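Local coordinates for ADP-ribosylation factor guanine nucleotide-exchange factor SEC7 (Saccharomyces cerevisiae, PDB 4OIY), which activates the small GTPase ARF1 at the trans-Golgi network by promoting guanine nucleotide exchange, its Sec7 domain being the catalytic part, at residues 14-19 / 45-50; 60-65 / 71-76; 126-131 / 168-173; 134-139 / 159-164; 145-150 / 181-186. All blocks are in the same frame, centred on the assembly; numbering follows the deposited sequence. Where two conformers were deposited one is given.

Contact 1 (14-19 / 45-50); sequences ECIAIF and AKWLLE
Trp47 reaches across from helix 41-50 and sets the edge of its six-membered ring on the face of Phe19, which comes from helix 11-21. This is a T-shaped pair: centroids 5.6 Å apart, planes at 62°, with Trp47 CZ3 3.9 Å from Phe19 CD2. The far end of the same phenyl ring is met by Leu48, whose CD2 branch sits 3.5 Å from Phe19 CZ. The phenyl thus fits into the angle between the indole edge over one face and the leucine methyl at CZ. Ile16, one turn back, adds a looser touch, CG1 to Trp47 CZ2 at 4.4 Å. Long side chains are needed here, because the two short helical segments pass 13.3 Å apart at 108°. The extended chi1 of Phe19 (178°) sends its ring out toward helix 41-50. Ala26 and Leu30 of helix 23-32 back Phe19 and Trp47 respectively. No hydrogen bond crosses, so these N-terminal helices of the Sec7 domain are joined here by apolar and aromatic contacts alone.

Contact 2 (60-65 / 71-76); sequences GDYLGE and IAIMHA
This is a buried, apolar helix-to-helix contact between consecutive helices, 56-64 and 68-79, in the N-terminal half of the all-helical Sec7 domain. Leu63 makes the largest share. Its CD2 methyl lies 3.7 Å from Ile73 CG2, the two side chains crossing at about a right angle, while its CB faces CG of Met74. The backbone comes close too: Leu63 O is 3.4 Å from Met74 CB, and the CA atoms of this pair are 5.0 Å apart. The two helices are joined by a short link and packed at a steep angle, the axes of the short segments at 116° with a closest approach of 8.6 Å. Tyr62 reaches across Ile73, also at about a right angle, with CG opposite its backbone N (chi1 179°), which brings OH to 3.5 Å from Ile73 CD1. Just past the first helix, the carbonyl O of Glu65 rests 4.0 Å from Ile71 CG1. Phe111 of helix 105-122 packs on both Leu63 and Met74, whereas Ile44 of helix 41-50 touches Tyr62 and Ile73.

Contact 3 (126-131 / 168-173); sequences VFSKAD and IDNGRD
Lys129 passes its aliphatic chain over one face of the Asn170 side-chain amide, while two waters gather at one oxygen of the neighbouring flat group, the Asp169 carboxylate. Lys129 CE is 3.7 Å from Asn170 OD1 and 3.8 Å from Asn170 ND2, with Lys129 CG near Asn170 OD1 as well. The first torsion of the lysine sets CG above the amide, and the bend at chi2 (-72°) folds the rest of the chain so that CE stays on the same side. On the carboxylate, Asp169 OD1 accepts from both waters, at 2.8 Å from water 1 and 2.9 Å from water 2, and through them reaches the other segment. Water 1 is also hydrogen-bonded to Ser128 OG at 2.7 Å and, weakly, to Lys129 N; water 2 accepts from Ser128 N. The second segment is a tight hairpin-like loop, a type I' beta turn from Asp169 to Arg172 with a classic beta bulge at Ile168 and Asp169, lying between helices 158-164 and 176-188. It meets the residues that lead into helix 130-148. Ser128 OG and Asp169 OD1 themselves stay 3.8 Å apart, so the polar link between the segments on this exposed surface runs through the two waters. Nearby, Ile168 O accepts a hydrogen bond from Thr132 OG1 of helix 130-148, a direct tie from the same loop to that helix.

Contact 4 (134-139 / 159-164); sequences YVLSYS and QEFLEN
Ser139 and Phe161 make the closest approach, a polar atom against an aromatic ring: Ser139 OG lies 3.2 Å from Phe161 CE1 and 3.5 Å from Phe161 CD1, coming in obliquely. The hydroxyl is turned there by a chi1 of -178°, trans to its own backbone N, while Phe161 has a chi1 of 180° that swings its ring across to meet it. Asn164 adds its CB to the surroundings of the hydroxyl, 4.1 Å from Ser139 OG. No hydrogen bond links the two segments. The polar need of Ser139 OG is met just beyond them, by Asn165 ND2, which is also hydrogen-bonded to Phe161 O; this one amide therefore ties the serine to the main chain of Phe161. Apolar contact is thinner: Leu136 CD1, one turn before Ser139, stands 4.4 Å from Phe161 CZ. The axes of the two short segments run roughly antiparallel (152°), 10.9 Å apart at closest approach. In the C-terminal half of the Sec7 domain, helix 158-164 thus lies along helix 130-148, with Leu140 and Leu143 of the latter also touching Phe161. Helix 176-188 closes the group, its Leu179 packing on both Leu136 and Leu162.

Contact 5 (145-150 / 181-186); sequences TDLHSS and GLFNEI
Leu147 points its isobutyl group from the last turn of helix 130-148 at helix 176-188, and its CD1 methyl is the atom that meets two partners there. It lies 4.3 Å from Phe183 CZ and equally 4.3 Å from Ile186 CG2, so one methyl enters the notch between an aromatic ring and a branched side chain one turn apart. The approach to the Phe183 ring is oblique. A chi1 of 179° stretches Phe183 away from its own backbone N and carries the far end of its ring over to the leucine, while Ile186 offers its CG2 branch. The next residue, His148, lies beside this group, one face of its imidazole covered toward the rim by CB of Leu147. Its nitrogens look beyond the segments, NE2 making a hydrogen bond with Ala187 O and ND1 a weak one with Asn144 O, so the ring is held mainly from the partner helix, with weaker help from its own. Leu143, one turn earlier on helix 130-148, extends the apolar side by touching Phe183 and Ile186, and Phe161 of helix 158-164 touches Phe183. Loosely spaced methyl contacts thus supply the apolar part of this junction within the Sec7 domain. On the polar side both imidazole nitrogens face main-chain carbonyl oxygens, which can only accept, so this pair of bonds, one of them weak, would tend to favour a ring protonated at both nitrogens.

How the contacts relate
Along the chain contact 1 closes first, then contact 2, and the other three follow on helix 130-148. Contacts 1 and 2 touch, their centres 14 Å apart, and draw helices 11-21, 41-50, 56-64 and 68-79 into one N-terminal bundle. Contacts 3, 4 and 5 share helix 130-148 as a common spine: contact 4 is nested inside the loop closed by contact 3, whereas contact 5 alternates with both. Contact 4 touches contacts 3 and 5, with centres 12 Å and 11 Å away. Contacts 1 and 4 lie about 35 Å apart, centre to centre, on opposite sides of the chain's centre, consistent with two groups of helices packed at opposite ends of this exchange-factor domain.

Contact 1 (14-19 / 45-50)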
# COMPACT_ATOMS: atom_id res chain seq x y z
N GLU A 14 -2.32 4.81 -24.88
CA GLU A 14 -1.32 5.86 -25.09
C GLU A 14 -1.12 6.71 -23.83
O GLU A 14 0.02 7.00 -23.47
CB GLU A 14 -1.71 6.75 -26.28
CG GLU A 14 -1.56 6.05 -27.62
CD GLU A 14 -2.11 6.85 -28.80
OE1 GLU A 14 -3.01 7.69 -28.60
OE2 GLU A 14 -1.64 6.62 -29.94
N CYS A 15 -2.21 7.06 -23.16
CA CYS A 15 -2.14 7.83 -21.90
C CYS A 15 -1.47 7.04 -20.77
O CYS A 15 -0.74 7.61 -19.95
CB CYS A 15 -3.53 8.25 -21.43
SG CYS A 15 -4.32 9.55 -22.40
N ILE A 16 -1.72 5.74 -20.73
CA ILE A 16 -1.10 4.86 -19.74
C ILE A 16 0.41 4.80 -19.98
O ILE A 16 1.20 4.81 -19.03
CB ILE A 16 -1.75 3.46 -19.76
CG1 ILE A 16 -3.16 3.54 -19.16
CG2 ILE A 16 -0.90 2.43 -19.01
CD1 ILE A 16 -4.00 2.30 -19.35
N ALA A 17 0.81 4.75 -21.24
CA ALA A 17 2.24 4.78 -21.58
C ALA A 17 2.89 6.08 -21.11
O ALA A 17 4.00 6.06 -20.57
CB ALA A 17 2.44 4.58 -23.07
N ILE A 18 2.20 7.20 -21.31
CA ILE A 18 2.70 8.49 -20.84
C ILE A 18 2.84 8.46 -19.32
O ILE A 18 3.85 8.89 -18.78
CB ILE A 18 1.80 9.66 -21.28
CG1 ILE A 18 1.80 9.79 -22.81
CG2 ILE A 18 2.25 10.98 -20.65
CD1 ILE A 18 0.70 10.68 -23.35
N PHE A 19 1.83 7.92 -18.64
CA PHE A 19 1.87 7.84 -17.17
C PHE A 19 3.06 7.02 -16.70
O PHE A 19 3.76 7.40 -15.77
CB PHE A 19 0.59 7.24 -16.60
CG PHE A 19 0.62 7.09 -15.10
CD1 PHE A 19 1.12 5.95 -14.50
CD2 PHE A 19 0.18 8.13 -14.30
CE1 PHE A 19 1.17 5.85 -13.12
CE2 PHE A 19 0.22 8.03 -12.92
CZ PHE A 19 0.72 6.89 -12.33
N ALA A 45 -6.62 9.65 -7.53
CA ALA A 45 -6.57 8.39 -6.77
C ALA A 45 -7.51 7.33 -7.35
O ALA A 45 -7.13 6.17 -7.51
CB ALA A 45 -6.91 8.64 -5.31
N LYS A 46 -8.73 7.73 -7.69
CA LYS A 46 -9.69 6.78 -8.25
C LYS A 46 -9.20 6.23 -9.59
O LYS A 46 -9.31 5.03 -9.85
CB LYS A 46 -11.06 7.44 -8.40
CG LYS A 46 -11.80 7.61 -7.09
CD LYS A 46 -13.16 8.26 -7.31
CE LYS A 46 -13.94 8.43 -6.01
NZ LYS A 46 -14.53 7.15 -5.55
N TRP A 47 -8.64 7.10 -10.43
CA TRP A 47 -8.10 6.67 -11.72
C TRP A 47 -6.94 5.67 -11.55
O TRP A 47 -6.88 4.67 -12.26
CB TRP A 47 -7.66 7.88 -12.57
CG TRP A 47 -7.24 7.50 -13.97
CD1 TRP A 47 -8.06 7.30 -15.05
CD2 TRP A 47 -5.91 7.26 -14.43
NE1 TRP A 47 -7.31 6.96 -16.16
CE2 TRP A 47 -5.99 6.92 -15.80
CE3 TRP A 47 -4.65 7.30 -13.81
CZ2 TRP A 47 -4.85 6.63 -16.56
CZ3 TRP A 47 -3.53 7.01 -14.57
CH2 TRP A 47 -3.64 6.68 -15.92
N LEU A 48 -6.05 5.92 -10.60
CA LEU A 48 -4.97 4.98 -10.30
C LEU A 48 -5.51 3.59 -9.97
O LEU A 48 -4.98 2.58 -10.45
CB LEU A 48 -4.08 5.51 -9.17
CG LEU A 48 -3.30 6.80 -9.45
CD1 LEU A 48 -2.54 7.27 -8.22
CD2 LEU A 48 -2.37 6.65 -10.63
N LEU A 49 -6.56 3.53 -9.16
CA LEU A 49 -7.11 2.25 -8.69
C LEU A 49 -8.01 1.54 -9.70
O LEU A 49 -8.11 0.31 -9.69
CB LEU A 49 -7.87 2.45 -7.38
CG LEU A 49 -6.95 2.69 -6.18
CD1 LEU A 49 -7.72 3.27 -5.01
CD2 LEU A 49 -6.26 1.40 -5.77
N GLU A 50 -8.64 2.31 -10.58
CA GLU A 50 -9.61 1.76 -11.54
C GLU A 50 -8.93 1.28 -12.84
O GLU A 50 -9.46 0.42 -13.54
CB GLU A 50 -10.68 2.80 -11.87
CG GLU A 50 -11.89 2.84 -10.94
CD GLU A 50 -11.57 2.84 -9.45
OE1 GLU A 50 -11.72 3.89 -8.81
OE2 GLU A 50 -11.19 1.77 -8.91

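Contact 2 (60-65 / 71-76)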
# COMPACT_ATOMS: atom_id res chain seq x y z
N GLY A 60 3.72 3.72 -7.28
CA GLY A 60 4.25 3.87 -5.94
C GLY A 60 5.16 5.08 -5.82
O GLY A 60 5.12 5.82 -4.84
N ASP A 61 6.00 5.28 -6.83
CA ASP A 61 6.91 6.41 -6.82
C ASP A 61 6.14 7.73 -6.90
O ASP A 61 6.50 8.70 -6.24
CB ASP A 61 7.94 6.28 -7.95
CG ASP A 61 9.06 5.29 -7.62
OD1 ASP A 61 8.99 4.57 -6.61
OD2 ASP A 61 10.05 5.26 -8.37
N TYR A 62 5.06 7.75 -7.68
CA TYR A 62 4.21 8.93 -7.82
C TYR A 62 3.52 9.26 -6.50
O TYR A 62 3.52 10.40 -6.05
CB TYR A 62 3.20 8.68 -8.93
CG TYR A 62 2.21 9.79 -9.20
CD1 TYR A 62 2.63 11.07 -9.53
CD2 TYR A 62 0.84 9.55 -9.17
CE1 TYR A 62 1.72 12.07 -9.82
CE2 TYR A 62 -0.08 10.54 -9.45
CZ TYR A 62 0.37 11.80 -9.76
OH TYR A 62 -0.54 12.79 -10.05
N LEU A 63 2.94 8.24 -5.87
CA LEU A 63 2.28 8.43 -4.58
C LEU A 63 3.25 8.78 -3.47
O LEU A 63 2.87 9.41 -2.48
CB LEU A 63 1.52 7.16 -4.19
CG LEU A 63 0.34 6.76 -5.08
CD1 LEU A 63 -0.22 5.45 -4.56
CD2 LEU A 63 -0.72 7.84 -5.15
N GLY A 64 4.51 8.37 -3.64
CA GLY A 64 5.53 8.56 -2.63
C GLY A 64 6.30 9.86 -2.70
O GLY A 64 7.11 10.12 -1.82
N GLU A 65 6.07 10.68 -3.73
CA GLU A 65 6.83 11.91 -3.91
C GLU A 65 6.69 12.79 -2.67
O GLU A 65 5.60 12.91 -2.10
CB GLU A 65 6.35 12.70 -5.14
CG GLU A 65 6.50 12.01 -6.49
CD GLU A 65 7.92 11.93 -7.02
OE1 GLU A 65 8.84 12.57 -6.45
OE2 GLU A 65 8.13 11.21 -8.03
N ILE A 71 1.35 13.88 -1.69
CA ILE A 71 0.94 13.35 -0.39
C ILE A 71 -0.59 13.34 -0.30
O ILE A 71 -1.17 12.36 0.17
CB ILE A 71 1.59 14.15 0.79
CG1 ILE A 71 3.10 13.90 0.82
CG2 ILE A 71 0.96 13.74 2.12
CD1 ILE A 71 3.87 14.79 1.77
N ALA A 72 -1.23 14.40 -0.76
CA ALA A 72 -2.69 14.49 -0.77
C ALA A 72 -3.32 13.40 -1.64
O ALA A 72 -4.32 12.79 -1.24
CB ALA A 72 -3.13 15.88 -1.21
N ILE A 73 -2.73 13.14 -2.80
CA ILE A 73 -3.20 12.08 -3.69
C ILE A 73 -3.04 10.73 -3.00
O ILE A 73 -3.92 9.88 -3.09
CB ILE A 73 -2.44 12.08 -5.05
CG1 ILE A 73 -2.76 13.35 -5.84
CG2 ILE A 73 -2.80 10.85 -5.89
CD1 ILE A 73 -1.76 13.68 -6.93
N MET A 74 -1.90 10.51 -2.35
CA MET A 74 -1.67 9.26 -1.63
C MET A 74 -2.70 9.07 -0.52
O MET A 74 -3.19 7.98 -0.32
CB MET A 74 -0.25 9.20 -1.09
CG MET A 74 0.12 7.87 -0.45
SD MET A 74 -0.26 7.80 1.31
CE MET A 74 1.18 8.68 1.90
N HIS A 75 -3.01 10.14 0.21
CA HIS A 75 -4.02 10.03 1.26
C HIS A 75 -5.38 9.64 0.68
O HIS A 75 -6.08 8.77 1.22
CB HIS A 75 -4.09 11.31 2.08
CG HIS A 75 -2.89 11.51 2.96
ND1 HIS A 75 -2.62 12.71 3.59
CD2 HIS A 75 -1.88 10.67 3.29
CE1 HIS A 75 -1.51 12.59 4.30
NE2 HIS A 75 -1.04 11.36 4.13
N ALA A 76 -5.73 10.26 -0.45
CA ALA A 76 -6.97 9.91 -1.15
C ALA A 76 -6.95 8.46 -1.63
O ALA A 76 -7.96 7.78 -1.60
CB ALA A 76 -7.21 10.84 -2.32

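Contact 3 (126-131 / 168-173)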
# COMPACT_ATOMS: atom_id res chain seq x y z
N VAL A 126 -10.35 -2.82 17.47
CA VAL A 126 -9.31 -3.83 17.27
C VAL A 126 -8.09 -3.38 18.06
O VAL A 126 -7.62 -4.09 18.95
CB VAL A 126 -8.94 -4.03 15.78
CG1 VAL A 126 -7.75 -4.96 15.65
CG2 VAL A 126 -10.13 -4.59 15.02
N PHE A 127 -7.60 -2.19 17.73
CA PHE A 127 -6.50 -1.57 18.46
C PHE A 127 -6.98 -0.24 19.01
O PHE A 127 -7.76 0.46 18.37
CB PHE A 127 -5.31 -1.30 17.53
CG PHE A 127 -4.82 -2.51 16.79
CD1 PHE A 127 -4.26 -3.58 17.48
CD2 PHE A 127 -4.89 -2.57 15.41
CE1 PHE A 127 -3.79 -4.70 16.80
CE2 PHE A 127 -4.43 -3.68 14.72
CZ PHE A 127 -3.87 -4.74 15.41
N SER A 128 -6.49 0.11 20.19
CA SER A 128 -6.81 1.40 20.80
C SER A 128 -6.10 2.58 20.12
O SER A 128 -6.60 3.71 20.16
CB SER A 128 -6.45 1.36 22.29
OG SER A 128 -5.10 0.97 22.47
N LYS A 129 -4.96 2.31 19.50
CA LYS A 129 -4.12 3.35 18.91
C LYS A 129 -3.67 2.96 17.51
O LYS A 129 -3.33 1.80 17.27
CB LYS A 129 -2.86 3.58 19.77
CG LYS A 129 -3.12 3.81 21.25
CD LYS A 129 -3.74 5.17 21.51
CE LYS A 129 -3.88 5.41 23.00
NZ LYS A 129 -4.31 6.80 23.29
N ALA A 130 -3.65 3.93 16.61
CA ALA A 130 -3.08 3.71 15.28
C ALA A 130 -1.61 3.31 15.33
O ALA A 130 -1.14 2.57 14.47
CB ALA A 130 -3.27 4.96 14.41
N ASP A 131 -0.87 3.78 16.33
CA ASP A 131 0.56 3.48 16.44
C ASP A 131 0.78 1.97 16.54
O ASP A 131 1.77 1.45 16.04
CB ASP A 131 1.18 4.19 17.66
CG ASP A 131 2.69 4.33 17.58
OD1 ASP A 131 3.23 4.40 16.47
OD2 ASP A 131 3.34 4.40 18.65
N ILE A 168 3.68 -3.44 22.12
CA ILE A 168 3.16 -2.51 21.12
C ILE A 168 1.71 -2.07 21.33
O ILE A 168 1.28 -1.11 20.71
CB ILE A 168 3.35 -3.01 19.66
CG1 ILE A 168 2.46 -4.22 19.33
CG2 ILE A 168 4.83 -3.29 19.40
CD1 ILE A 168 2.37 -4.50 17.85
N ASP A 169 0.97 -2.76 22.20
CA ASP A 169 -0.42 -2.40 22.47
C ASP A 169 -0.49 -1.43 23.65
O ASP A 169 -0.79 -1.81 24.77
CB ASP A 169 -1.26 -3.64 22.75
CG ASP A 169 -2.74 -3.32 22.94
OD1 ASP A 169 -3.22 -2.31 22.38
OD2 ASP A 169 -3.43 -4.09 23.64
N ASN A 170 -0.18 -0.16 23.37
CA ASN A 170 -0.18 0.89 24.38
C ASN A 170 0.73 0.55 25.58
O ASN A 170 0.42 0.87 26.73
CB ASN A 170 -1.62 1.20 24.82
CG ASN A 170 -1.86 2.68 25.07
OD1 ASN A 170 -1.11 3.55 24.61
ND2 ASN A 170 -2.93 2.98 25.80
N GLY A 171 1.84 -0.12 25.30
CA GLY A 171 2.82 -0.44 26.34
C GLY A 171 2.64 -1.83 26.93
O GLY A 171 3.33 -2.18 27.88
N ARG A 172 1.72 -2.60 26.37
CA ARG A 172 1.50 -3.99 26.78
C ARG A 172 1.64 -4.90 25.57
O ARG A 172 1.51 -4.47 24.42
CB ARG A 172 0.10 -4.15 27.38
CG ARG A 172 -0.12 -3.44 28.71
CD ARG A 172 0.46 -4.21 29.89
NE ARG A 172 0.27 -3.51 31.16
CZ ARG A 172 1.02 -2.50 31.60
NH1 ARG A 172 2.04 -2.05 30.87
NH2 ARG A 172 0.76 -1.93 32.77
N ASP A 173 1.91 -6.18 25.82
CA ASP A 173 1.94 -7.17 24.75
C ASP A 173 0.53 -7.42 24.23
O ASP A 173 -0.44 -7.35 24.98
CB ASP A 173 2.52 -8.50 25.25
CG ASP A 173 3.99 -8.42 25.62
OD1 ASP A 173 4.66 -7.42 25.31
OD2 ASP A 173 4.49 -9.40 26.22
O HOH W 1 -3.37 -0.02 20.70
O HOH W 2 -6.06 -2.25 21.78

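Contact 4 (134-139 / 159-164)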
# COMPACT_ATOMS: atom_id res chain seq x y z
N TYR A 134 0.41 0.68 13.05
CA TYR A 134 1.57 1.18 12.33
C TYR A 134 2.79 0.28 12.54
O TYR A 134 3.35 -0.24 11.59
CB TYR A 134 1.87 2.61 12.78
CG TYR A 134 3.13 3.26 12.23
CD1 TYR A 134 3.20 3.69 10.91
CD2 TYR A 134 4.22 3.52 13.05
CE1 TYR A 134 4.34 4.31 10.42
CE2 TYR A 134 5.36 4.14 12.57
CZ TYR A 134 5.41 4.54 11.25
OH TYR A 134 6.55 5.17 10.78
N VAL A 135 3.18 0.07 13.80
CA VAL A 135 4.37 -0.74 14.05
C VAL A 135 4.17 -2.21 13.69
O VAL A 135 5.09 -2.87 13.21
CB VAL A 135 4.91 -0.62 15.49
CG1 VAL A 135 5.27 0.83 15.81
CG2 VAL A 135 3.94 -1.20 16.51
N LEU A 136 2.96 -2.71 13.91
CA LEU A 136 2.66 -4.10 13.58
C LEU A 136 2.80 -4.33 12.08
O LEU A 136 3.25 -5.39 11.66
CB LEU A 136 1.26 -4.47 14.06
CG LEU A 136 0.80 -5.91 13.82
CD1 LEU A 136 1.80 -6.90 14.38
CD2 LEU A 136 -0.57 -6.13 14.43
N SER A 137 2.42 -3.33 11.28
CA SER A 137 2.51 -3.45 9.83
C SER A 137 3.95 -3.68 9.36
O SER A 137 4.19 -4.48 8.48
CB SER A 137 1.92 -2.23 9.15
OG SER A 137 0.53 -2.16 9.41
N TYR A 138 4.92 -3.00 9.97
CA TYR A 138 6.33 -3.24 9.63
C TYR A 138 6.79 -4.64 10.01
O TYR A 138 7.52 -5.29 9.27
CB TYR A 138 7.26 -2.22 10.28
CG TYR A 138 7.15 -0.86 9.64
CD1 TYR A 138 7.93 -0.54 8.54
CD2 TYR A 138 6.26 0.07 10.12
CE1 TYR A 138 7.82 0.70 7.93
CE2 TYR A 138 6.14 1.31 9.53
CZ TYR A 138 6.93 1.62 8.44
OH TYR A 138 6.80 2.85 7.85
N SER A 139 6.33 -5.11 11.17
CA SER A 139 6.68 -6.45 11.61
C SER A 139 6.10 -7.50 10.66
O SER A 139 6.74 -8.52 10.39
CB SER A 139 6.19 -6.68 13.04
OG SER A 139 6.57 -7.95 13.49
N GLN A 159 8.11 -17.59 17.57
CA GLN A 159 8.67 -17.01 18.78
C GLN A 159 9.31 -15.64 18.52
O GLN A 159 9.07 -14.68 19.25
CB GLN A 159 9.67 -17.96 19.46
CG GLN A 159 10.32 -17.38 20.72
CD GLN A 159 9.32 -17.01 21.80
OE1 GLN A 159 8.24 -17.59 21.89
NE2 GLN A 159 9.68 -16.05 22.64
N GLU A 160 10.11 -15.55 17.46
CA GLU A 160 10.77 -14.30 17.11
C GLU A 160 9.77 -13.21 16.74
O GLU A 160 9.95 -12.05 17.10
CB GLU A 160 11.78 -14.52 15.99
CG GLU A 160 13.05 -15.18 16.49
CD GLU A 160 13.92 -15.76 15.39
OE1 GLU A 160 13.45 -15.88 14.24
OE2 GLU A 160 15.08 -16.12 15.69
N PHE A 161 8.72 -13.59 16.03
CA PHE A 161 7.66 -12.65 15.65
C PHE A 161 6.96 -12.08 16.90
O PHE A 161 6.70 -10.88 16.98
CB PHE A 161 6.67 -13.34 14.71
CG PHE A 161 5.54 -12.46 14.28
CD1 PHE A 161 5.77 -11.34 13.48
CD2 PHE A 161 4.25 -12.75 14.66
CE1 PHE A 161 4.72 -10.53 13.08
CE2 PHE A 161 3.20 -11.94 14.27
CZ PHE A 161 3.44 -10.83 13.48
N LEU A 162 6.68 -12.94 17.88
CA LEU A 162 6.12 -12.50 19.16
C LEU A 162 7.05 -11.52 19.85
O LEU A 162 6.62 -10.47 20.32
CB LEU A 162 5.85 -13.69 20.08
CG LEU A 162 4.88 -14.74 19.56
CD1 LEU A 162 4.82 -15.90 20.54
CD2 LEU A 162 3.49 -14.18 19.30
N GLU A 163 8.35 -11.84 19.89
CA GLU A 163 9.33 -10.97 20.54
C GLU A 163 9.39 -9.58 19.89
O GLU A 163 9.48 -8.56 20.57
CB GLU A 163 10.71 -11.61 20.52
CG GLU A 163 10.83 -12.83 21.42
CD GLU A 163 12.12 -13.59 21.19
OE1 GLU A 163 13.04 -13.03 20.56
OE2 GLU A 163 12.20 -14.75 21.65
N ASN A 164 9.32 -9.57 18.56
CA ASN A 164 9.43 -8.34 17.79
C ASN A 164 8.29 -7.36 18.04
O ASN A 164 8.41 -6.17 17.76
CB ASN A 164 9.53 -8.66 16.29
CG ASN A 164 10.87 -9.26 15.91
OD1 ASN A 164 11.84 -9.23 16.69
ND2 ASN A 164 10.95 -9.81 14.71

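Contact 5 (145-150 / 181-186)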
# COMPACT_ATOMS: atom_id res chain seq x y z
N THR A 145 8.62 -11.11 4.21
CA THR A 145 9.90 -11.24 3.52
C THR A 145 10.68 -12.46 4.02
O THR A 145 11.12 -13.28 3.22
CB THR A 145 10.74 -9.97 3.72
OG1 THR A 145 10.09 -8.87 3.07
CG2 THR A 145 12.13 -10.13 3.12
N ASP A 146 10.82 -12.60 5.34
CA ASP A 146 11.65 -13.67 5.89
C ASP A 146 11.05 -15.06 5.67
O ASP A 146 11.79 -16.03 5.58
CB ASP A 146 11.96 -13.45 7.38
CG ASP A 146 12.93 -12.29 7.61
OD1 ASP A 146 13.39 -11.67 6.62
OD2 ASP A 146 13.24 -12.02 8.78
N LEU A 147 9.73 -15.16 5.58
CA LEU A 147 9.11 -16.45 5.31
C LEU A 147 9.16 -16.83 3.83
O LEU A 147 9.32 -18.01 3.50
CB LEU A 147 7.67 -16.50 5.82
CG LEU A 147 7.51 -16.54 7.34
CD1 LEU A 147 6.04 -16.70 7.70
CD2 LEU A 147 8.32 -17.66 7.97
N HIS A 148 9.02 -15.84 2.94
CA HIS A 148 8.78 -16.11 1.52
C HIS A 148 9.83 -15.63 0.52
O HIS A 148 9.93 -16.19 -0.57
CB HIS A 148 7.43 -15.52 1.12
CG HIS A 148 6.27 -16.16 1.80
ND1 HIS A 148 5.51 -15.53 2.77
CD2 HIS A 148 5.74 -17.41 1.68
CE1 HIS A 148 4.58 -16.35 3.20
NE2 HIS A 148 4.69 -17.50 2.55
N SER A 149 10.60 -14.60 0.87
CA SER A 149 11.46 -13.92 -0.11
C SER A 149 12.95 -14.00 0.18
O SER A 149 13.76 -14.15 -0.75
CB SER A 149 11.08 -12.44 -0.20
OG SER A 149 9.73 -12.28 -0.57
N SER A 150 13.32 -13.89 1.45
CA SER A 150 14.70 -13.61 1.83
C SER A 150 15.67 -14.70 1.38
O SER A 150 15.40 -15.89 1.54
CB SER A 150 14.84 -13.41 3.34
OG SER A 150 16.17 -13.04 3.68
N GLY A 181 -2.26 -16.00 15.06
CA GLY A 181 -3.20 -15.96 13.95
C GLY A 181 -2.66 -15.18 12.77
O GLY A 181 -2.69 -15.65 11.64
N LEU A 182 -2.13 -13.99 13.03
CA LEU A 182 -1.57 -13.18 11.95
C LEU A 182 -0.35 -13.85 11.32
O LEU A 182 -0.19 -13.82 10.09
CB LEU A 182 -1.20 -11.78 12.46
CG LEU A 182 -2.32 -10.93 13.05
CD1 LEU A 182 -1.78 -9.57 13.45
CD2 LEU A 182 -3.47 -10.80 12.07
N PHE A 183 0.52 -14.42 12.15
CA PHE A 183 1.67 -15.17 11.66
C PHE A 183 1.25 -16.23 10.65
O PHE A 183 1.80 -16.32 9.54
CB PHE A 183 2.39 -15.84 12.84
CG PHE A 183 3.59 -16.64 12.44
CD1 PHE A 183 3.44 -17.96 12.03
CD2 PHE A 183 4.86 -16.10 12.51
CE1 PHE A 183 4.55 -18.71 11.66
CE2 PHE A 183 5.97 -16.85 12.17
CZ PHE A 183 5.81 -18.15 11.74
N ASN A 184 0.24 -17.01 11.00
CA ASN A 184 -0.24 -18.07 10.11
C ASN A 184 -0.87 -17.53 8.83
O ASN A 184 -0.70 -18.12 7.76
CB ASN A 184 -1.20 -19.00 10.86
CG ASN A 184 -0.50 -19.84 11.91
OD1 ASN A 184 0.71 -20.06 11.84
ND2 ASN A 184 -1.26 -20.32 12.89
N GLU A 185 -1.57 -16.40 8.92
CA GLU A 185 -2.12 -15.76 7.73
C GLU A 185 -1.01 -15.43 6.73
O GLU A 185 -1.13 -15.71 5.54
CB GLU A 185 -2.91 -14.50 8.09
CG GLU A 185 -4.22 -14.80 8.79
CD GLU A 185 -5.12 -13.59 8.91
OE1 GLU A 185 -5.18 -12.79 7.96
OE2 GLU A 185 -5.79 -13.43 9.96
N ILE A 186 0.08 -14.86 7.23
CA ILE A 186 1.22 -14.52 6.38
C ILE A 186 1.88 -15.80 5.87
O ILE A 186 2.17 -15.90 4.68
CB ILE A 186 2.26 -13.66 7.13
CG1 ILE A 186 1.67 -12.27 7.45
CG2 ILE A 186 3.55 -13.53 6.32
CD1 ILE A 186 1.57 -11.34 6.27